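Local coordinates for protein nigritoxine (PDB 5M41) that acts as a bacterial toxin against crustaceans and insects, made by Vibrio nigripulchritudo and built on a new fold, at residues Met89-Ala92 with Arg93-Thr97; Val370-Ser373 with Arg374-Ile377; Lys487-Pro490 with Asn491-Ser495. All blocks are in the same frame, centred on the assembly; numbering follows the deposited sequence.

Contact 1 of 3, residues Met89-Ala92 with Arg93-Thr97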
loop_
_atom_site.group_PDB
_atom_site.type_symbol
_atom_site.label_atom_id
_atom_site.label_comp_id
_atom_site.label_asym_id
_atom_site.label_seq_id
_atom_site.Cartn_x
_atom_site.Cartn_y
_atom_site.Cartn_z
ATOM N N MET A 89 23.751 -45.898 -7.804
ATOM C CA MET A 89 24.449 -45.786 -9.070
ATOM C C MET A 89 25.574 -46.836 -9.100
ATOM O O MET A 89 26.652 -46.620 -8.546
ATOM C CB MET A 89 25.014 -44.382 -9.240
ATOM C CG MET A 89 23.996 -43.287 -8.931
ATOM S SD MET A 89 24.749 -41.671 -9.142
ATOM C CE MET A 89 24.892 -41.724 -10.928
ATOM N N PRO A 90 25.304 -47.998 -9.710
ATOM C CA PRO A 90 26.309 -49.060 -9.727
ATOM C C PRO A 90 27.482 -48.647 -10.595
ATOM O O PRO A 90 27.286 -47.926 -11.595
ATOM C CB PRO A 90 25.564 -50.231 -10.359
ATOM C CG PRO A 90 24.558 -49.571 -11.260
ATOM C CD PRO A 90 24.098 -48.381 -10.456
ATOM N N ASP A 91 28.688 -49.076 -10.200
ATOM C CA ASP A 91 29.894 -48.721 -10.940
ATOM C C ASP A 91 30.051 -49.515 -12.235
ATOM O O ASP A 91 30.847 -49.145 -13.089
ATOM C CB ASP A 91 31.165 -48.790 -10.069
ATOM C CG ASP A 91 31.300 -50.094 -9.293
ATOM O OD1 ASP A 91 30.787 -51.163 -9.729
ATOM O OD2 ASP A 91 31.919 -50.035 -8.206
ATOM N N ALA A 92 29.264 -50.577 -12.378
ATOM C CA ALA A 92 29.229 -51.384 -13.585
ATOM C C ALA A 92 27.905 -52.135 -13.672
ATOM O O ALA A 92 27.229 -52.325 -12.656
ATOM C CB ALA A 92 30.407 -52.371 -13.593
ATOM N N ARG A 93 27.543 -52.583 -14.870
ATOM C CA ARG A 93 26.318 -53.365 -15.062
ATOM C C ARG A 93 26.172 -54.552 -14.110
ATOM O O ARG A 93 26.953 -55.495 -14.158
ATOM C CB ARG A 93 26.173 -53.815 -16.517
ATOM C CG ARG A 93 25.377 -52.827 -17.348
ATOM C CD ARG A 93 25.284 -53.198 -18.820
ATOM N NE ARG A 93 24.691 -52.102 -19.594
ATOM C CZ ARG A 93 25.369 -51.061 -20.080
ATOM N NH1 ARG A 93 26.680 -50.951 -19.892
ATOM N NH2 ARG A 93 24.731 -50.122 -20.764
ATOM N N GLY A 94 25.170 -54.497 -13.241
ATOM C CA GLY A 94 24.897 -55.589 -12.294
ATOM C C GLY A 94 25.783 -55.592 -11.053
ATOM O O GLY A 94 25.707 -56.499 -10.227
ATOM N N SER A 95 26.626 -54.575 -10.917
ATOM C CA SER A 95 27.489 -54.456 -9.748
ATOM C C SER A 95 26.717 -54.165 -8.454
ATOM O O SER A 95 25.705 -53.447 -8.445
ATOM C CB SER A 95 28.563 -53.391 -9.980
ATOM O OG SER A 95 29.373 -53.245 -8.822
ATOM N N LYS A 96 27.212 -54.728 -7.363
ATOM C CA LYS A 96 26.727 -54.411 -6.029
ATOM C C LYS A 96 27.516 -53.256 -5.409
ATOM O O LYS A 96 27.285 -52.870 -4.275
ATOM C CB LYS A 96 26.826 -55.642 -5.140
ATOM C CG LYS A 96 25.868 -56.753 -5.520
ATOM C CD LYS A 96 26.279 -58.050 -4.832
ATOM C CE LYS A 96 25.099 -58.990 -4.631
ATOM N NZ LYS A 96 24.377 -59.272 -5.903
ATOM N N THR A 97 28.465 -52.705 -6.147
ATOM C CA THR A 97 29.235 -51.585 -5.619
ATOM C C THR A 97 28.994 -50.372 -6.495
ATOM O O THR A 97 28.545 -50.510 -7.620
ATOM C CB THR A 97 30.751 -51.910 -5.520
ATOM O OG1 THR A 97 31.311 -52.029 -6.831
ATOM C CG2 THR A 97 30.975 -53.205 -4.775
#
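Pro-90 makes the first side-chain touch of this loop. Its CB rests 3.7 Å from Ser-95 O, and its CA makes a CA-H...O contact with Thr-97 O. Asp-91 follows and carries most of the contact. Its backbone N gives a hydrogen bond to Thr-97 O at 3.0 Å. Its side chain then turns back over the loop. CG stands between the backbone N and the carbonyl carbon, with chi1 at 50°, and this carries the carboxylate across to the two hydroxyls of Ser-95 and Thr-97. Each carboxylate oxygen takes one of them. Ser-95 OG donates to Asp-91 OD1 at 2.7 Å, on the syn side and 26° out of the carboxylate plane. Thr-97 OG1 donates to Asp-91 OD2 over a very short 2.5 Å. Together they probably fix the rotation of the carboxylate.

Ser-95 OG works in both directions. It also accepts from Thr-97 N at 2.9 Å, which makes an ST turn. The serine thus links the acid to the backbone of the returning chain.

Ala-92 opens a type II beta turn that ends at Ser-95. Its O accepts from Ser-95 N at 2.9 Å. Gly-94 has the positive phi (81°) expected at the third position of such a turn.

The loop is the beta-hairpin connection between antiparallel strands 86-90 and 98-102, and it lies at the surface. Met-89 keeps the strand pairing through backbone bonds to Ile-99. On the other side of strand 86-90 lies strand 77-80. Pro-90 packs on its Tyr-79, whose OH is hydrogen-bonded to Ser-95 O, and Arg-93 touches Asp-77.

Contact 2 of 3, residues Val370-Ser373 with Arg374-Ile377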
loop_
_atom_site.group_PDB
_atom_site.type_symbol
_atom_site.label_atom_id
_atom_site.label_comp_id
_atom_site.label_asym_id
_atom_site.label_seq_id
_atom_site.Cartn_x
_atom_site.Cartn_y
_atom_site.Cartn_z
ATOM N N VAL A 370 3.336 -8.431 3.463
ATOM C CA VAL A 370 2.527 -9.652 3.729
ATOM C C VAL A 370 3.419 -10.884 3.966
ATOM O O VAL A 370 4.292 -11.184 3.168
ATOM C CB VAL A 370 1.552 -9.928 2.568
ATOM C CG1 VAL A 370 0.795 -11.252 2.770
ATOM C CG2 VAL A 370 0.566 -8.766 2.418
ATOM N N GLY A 371 3.213 -11.562 5.083
ATOM C CA GLY A 371 3.892 -12.814 5.404
ATOM C C GLY A 371 3.385 -13.261 6.757
ATOM O O GLY A 371 2.472 -12.644 7.302
ATOM N N SER A 372 3.972 -14.306 7.335
ATOM C CA SER A 372 3.535 -14.691 8.663
ATOM C C SER A 372 3.979 -13.615 9.649
ATOM O O SER A 372 4.967 -12.919 9.395
ATOM C CB SER A 372 4.077 -16.069 9.058
ATOM O OG SER A 372 5.368 -15.953 9.614
ATOM N N SER A 373 3.266 -13.464 10.773
ATOM C CA SER A 373 3.677 -12.456 11.746
ATOM C C SER A 373 5.130 -12.649 12.192
ATOM O O SER A 373 5.890 -11.672 12.292
ATOM C CB SER A 373 2.731 -12.368 12.944
ATOM O OG SER A 373 2.566 -13.609 13.554
ATOM N N ARG A 374 5.539 -13.902 12.391
ATOM C CA ARG A 374 6.919 -14.179 12.740
ATOM C C ARG A 374 7.895 -13.721 11.649
ATOM O O ARG A 374 8.961 -13.215 11.976
ATOM C CB ARG A 374 7.128 -15.660 13.053
ATOM C CG ARG A 374 8.594 -16.006 13.250
ATOM C CD ARG A 374 8.843 -17.514 13.289
ATOM N NE ARG A 374 8.591 -18.180 12.005
ATOM C CZ ARG A 374 8.321 -19.480 11.899
ATOM N NH1 ARG A 374 8.262 -20.214 12.988
ATOM N NH2 ARG A 374 8.097 -20.038 10.719
ATOM N N ASP A 375 7.534 -13.906 10.375
ATOM C CA ASP A 375 8.363 -13.439 9.256
ATOM C C ASP A 375 8.542 -11.930 9.293
ATOM O O ASP A 375 9.618 -11.424 8.996
ATOM C CB ASP A 375 7.740 -13.792 7.898
ATOM C CG ASP A 375 7.601 -15.295 7.672
ATOM O OD1 ASP A 375 8.414 -16.069 8.207
ATOM O OD2 ASP A 375 6.681 -15.694 6.916
ATOM N N LEU A 376 7.476 -11.203 9.635
ATOM C CA LEU A 376 7.578 -9.754 9.728
ATOM C C LEU A 376 8.520 -9.317 10.868
ATOM O O LEU A 376 9.327 -8.402 10.670
ATOM C CB LEU A 376 6.194 -9.102 9.826
ATOM C CG LEU A 376 5.622 -8.773 8.432
ATOM C CD1 LEU A 376 5.623 -9.950 7.456
ATOM C CD2 LEU A 376 4.264 -8.105 8.494
ATOM N N ILE A 377 8.428 -9.963 12.037
ATOM C CA ILE A 377 9.335 -9.633 13.158
ATOM C C ILE A 377 10.776 -9.887 12.705
ATOM O O ILE A 377 11.636 -9.014 12.816
ATOM C CB ILE A 377 9.028 -10.474 14.431
ATOM C CG1 ILE A 377 7.659 -10.111 15.019
ATOM C CG2 ILE A 377 10.116 -10.312 15.497
ATOM C CD1 ILE A 377 7.451 -8.633 15.282
#
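Ser-372 turns its OG between its own backbone N and carbonyl carbon (chi1 86°), while Asp-375 swings CG away from its carbonyl carbon to lie beside its N (chi1 -62°). Each side chain thereby meets the backbone N of the other residue. Asp-375 N donates to Ser-372 OG at 3.1 Å. In return Ser-372 N donates to Asp-375 OD2, also at 3.1 Å. That N-H comes from above the carboxylate plane, 37° out of it.

This reciprocal pair is a capping box. Ser-372 is the N-cap of helix 373-382, and the box satisfies amide groups at the start of the helix. The helix dipole would probably favour the charged form of Asp-375 here. Behind the cap the regular helical bonds begin. Leu-376 N donates to Ser-372 O at 3.0 Å, and Ile-377 N to Ser-373 O at 3.1 Å.

Leu-376 packs back under the turn. Its CD1 lies 3.7 Å from Gly-371 N and 3.6 Å from Ser-372 O. The same side chain touches Ile-329 and Leu-331 of strand 328-336 and Thr-314 of helix 302-319. Ser-373 OG bonds to Asp-324 O, and Ser-372 OG also has a weak hydrogen bond with Pro-325 O. The guanidinium of Arg-374 leads away from the cap, with NH1 on Gly-19 O and NH2 on Arg-245 O.

Contact 3 of 3, residues Lys487-Pro490 with Asn491-Ser495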
loop_
_atom_site.group_PDB
_atom_site.type_symbol
_atom_site.label_atom_id
_atom_site.label_comp_id
_atom_site.label_asym_id
_atom_site.label_seq_id
_atom_site.Cartn_x
_atom_site.Cartn_y
_atom_site.Cartn_z
ATOM N N LYS A 487 -8.888 44.202 19.710
ATOM C CA LYS A 487 -8.093 44.956 18.727
ATOM C C LYS A 487 -7.619 44.087 17.567
ATOM O O LYS A 487 -7.740 44.474 16.408
ATOM C CB LYS A 487 -6.873 45.614 19.394
ATOM C CG LYS A 487 -6.133 46.598 18.492
ATOM C CD LYS A 487 -4.929 47.203 19.194
ATOM C CE LYS A 487 -4.365 48.364 18.387
ATOM N NZ LYS A 487 -3.677 49.359 19.266
ATOM N N SER A 488 -7.074 42.920 17.906
ATOM C CA SER A 488 -6.453 42.018 16.943
ATOM C C SER A 488 -7.407 40.932 16.448
ATOM O O SER A 488 -7.051 40.100 15.614
ATOM C CB SER A 488 -5.212 41.383 17.552
ATOM O OG SER A 488 -4.061 42.104 17.157
ATOM N N ASN A 489 -8.607 40.943 17.007
ATOM C CA ASN A 489 -9.699 40.129 16.548
ATOM C C ASN A 489 -10.922 41.017 16.375
ATOM O O ASN A 489 -11.949 40.780 17.006
ATOM C CB ASN A 489 -9.980 39.006 17.546
ATOM C CG ASN A 489 -10.979 37.991 17.015
ATOM O OD1 ASN A 489 -11.340 38.000 15.822
ATOM N ND2 ASN A 489 -11.437 37.112 17.895
ATOM N N PRO A 490 -10.824 42.049 15.513
ATOM C CA PRO A 490 -11.960 42.975 15.422
ATOM C C PRO A 490 -13.245 42.290 14.965
ATOM O O PRO A 490 -14.333 42.799 15.252
ATOM C CB PRO A 490 -11.512 44.003 14.363
ATOM C CG PRO A 490 -10.465 43.292 13.567
ATOM C CD PRO A 490 -9.761 42.400 14.552
ATOM N N ASN A 491 -13.131 41.157 14.261
ATOM C CA ASN A 491 -14.333 40.546 13.709
ATOM C C ASN A 491 -14.997 39.643 14.733
ATOM O O ASN A 491 -16.134 39.203 14.535
ATOM C CB ASN A 491 -14.048 39.801 12.382
ATOM C CG ASN A 491 -13.593 40.734 11.267
ATOM O OD1 ASN A 491 -12.779 40.353 10.412
ATOM N ND2 ASN A 491 -14.106 41.956 11.266
ATOM N N GLY A 492 -14.289 39.365 15.825
ATOM C CA GLY A 492 -14.809 38.466 16.844
ATOM C C GLY A 492 -14.823 37.025 16.355
ATOM O O GLY A 492 -15.785 36.275 16.611
ATOM N N ASN A 493 -13.752 36.631 15.660
ATOM C CA ASN A 493 -13.625 35.260 15.188
ATOM C C ASN A 493 -13.492 34.314 16.372
ATOM O O ASN A 493 -12.852 34.652 17.379
ATOM C CB ASN A 493 -12.468 35.106 14.180
ATOM C CG ASN A 493 -12.806 35.688 12.824
ATOM O OD1 ASN A 493 -13.955 35.656 12.406
ATOM N ND2 ASN A 493 -11.815 36.239 12.138
ATOM N N VAL A 494 -14.162 33.171 16.264
ATOM C CA VAL A 494 -14.284 32.205 17.358
ATOM C C VAL A 494 -13.031 31.359 17.464
ATOM O O VAL A 494 -12.495 30.866 16.448
ATOM C CB VAL A 494 -15.522 31.297 17.163
ATOM C CG1 VAL A 494 -15.627 30.259 18.271
ATOM C CG2 VAL A 494 -16.794 32.142 17.095
ATOM N N SER A 495 -12.567 31.179 18.698
ATOM C CA SER A 495 -11.385 30.384 18.969
ATOM C C SER A 495 -11.679 28.899 18.832
ATOM O O SER A 495 -12.796 28.445 19.099
ATOM C CB SER A 495 -10.830 30.679 20.358
ATOM O OG SER A 495 -9.611 29.976 20.551
HETATM O O HOH W 1 -11.054 39.332 13.555
#
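A type I beta turn runs from Asn-489 to Gly-492, closed by Gly-492 N donating to Asn-489 O at 3.0 Å. The side chain of Asn-489 reaches one residue further. Its CG is anti to the backbone N (chi1 -171°), which sets the amide alongside the backbone of Asn-493. There it uses both ends. OD1 accepts from Asn-493 N at 2.8 Å, and ND2 donates to Asn-493 O at 2.9 Å. The second bond lies in the plane of both groups, on a lone pair of the carbonyl. Together the two bonds fix the rotation of the amide.

A water adds a third link. It donates to Asn-489 OD1 at 2.6 Å and accepts from Asn-491 N at 2.9 Å, so OD1 accepts from the water as well as from Asn-493 N.

The amide of Asn-493 faces elsewhere. Its ND2 donates to Tyr-511 O of strand 505-515, and its OD1 accepts from Asn-562 N of strand 560-562. The whole is a beta turn backed by an asparagine whose side-chain amide pairs with a backbone N-H and C=O, in a largely buried part of the loop that leads into strand 496-500.

The three contacts follow one another along the chain. None nests in or crosses another, and each closes only its own short turn. Contact 1 comes first and joins strands 86-90 and 98-102 of the five-stranded sheet. Contact 2 lies nearer the middle, its centre about 16 Å from the centre of the chain, and marks the passage from strand 366-370 into helix 373-382. Contact 3 shapes the loop before strand 496-500 and ties it to strands 505-515 and 560-562, which belong to two different sheets. Contacts 1 and 3 lie on opposite sides of the chain's centre, their own centres about 102 Å apart, so the three sample well-separated parts of an elongated molecule.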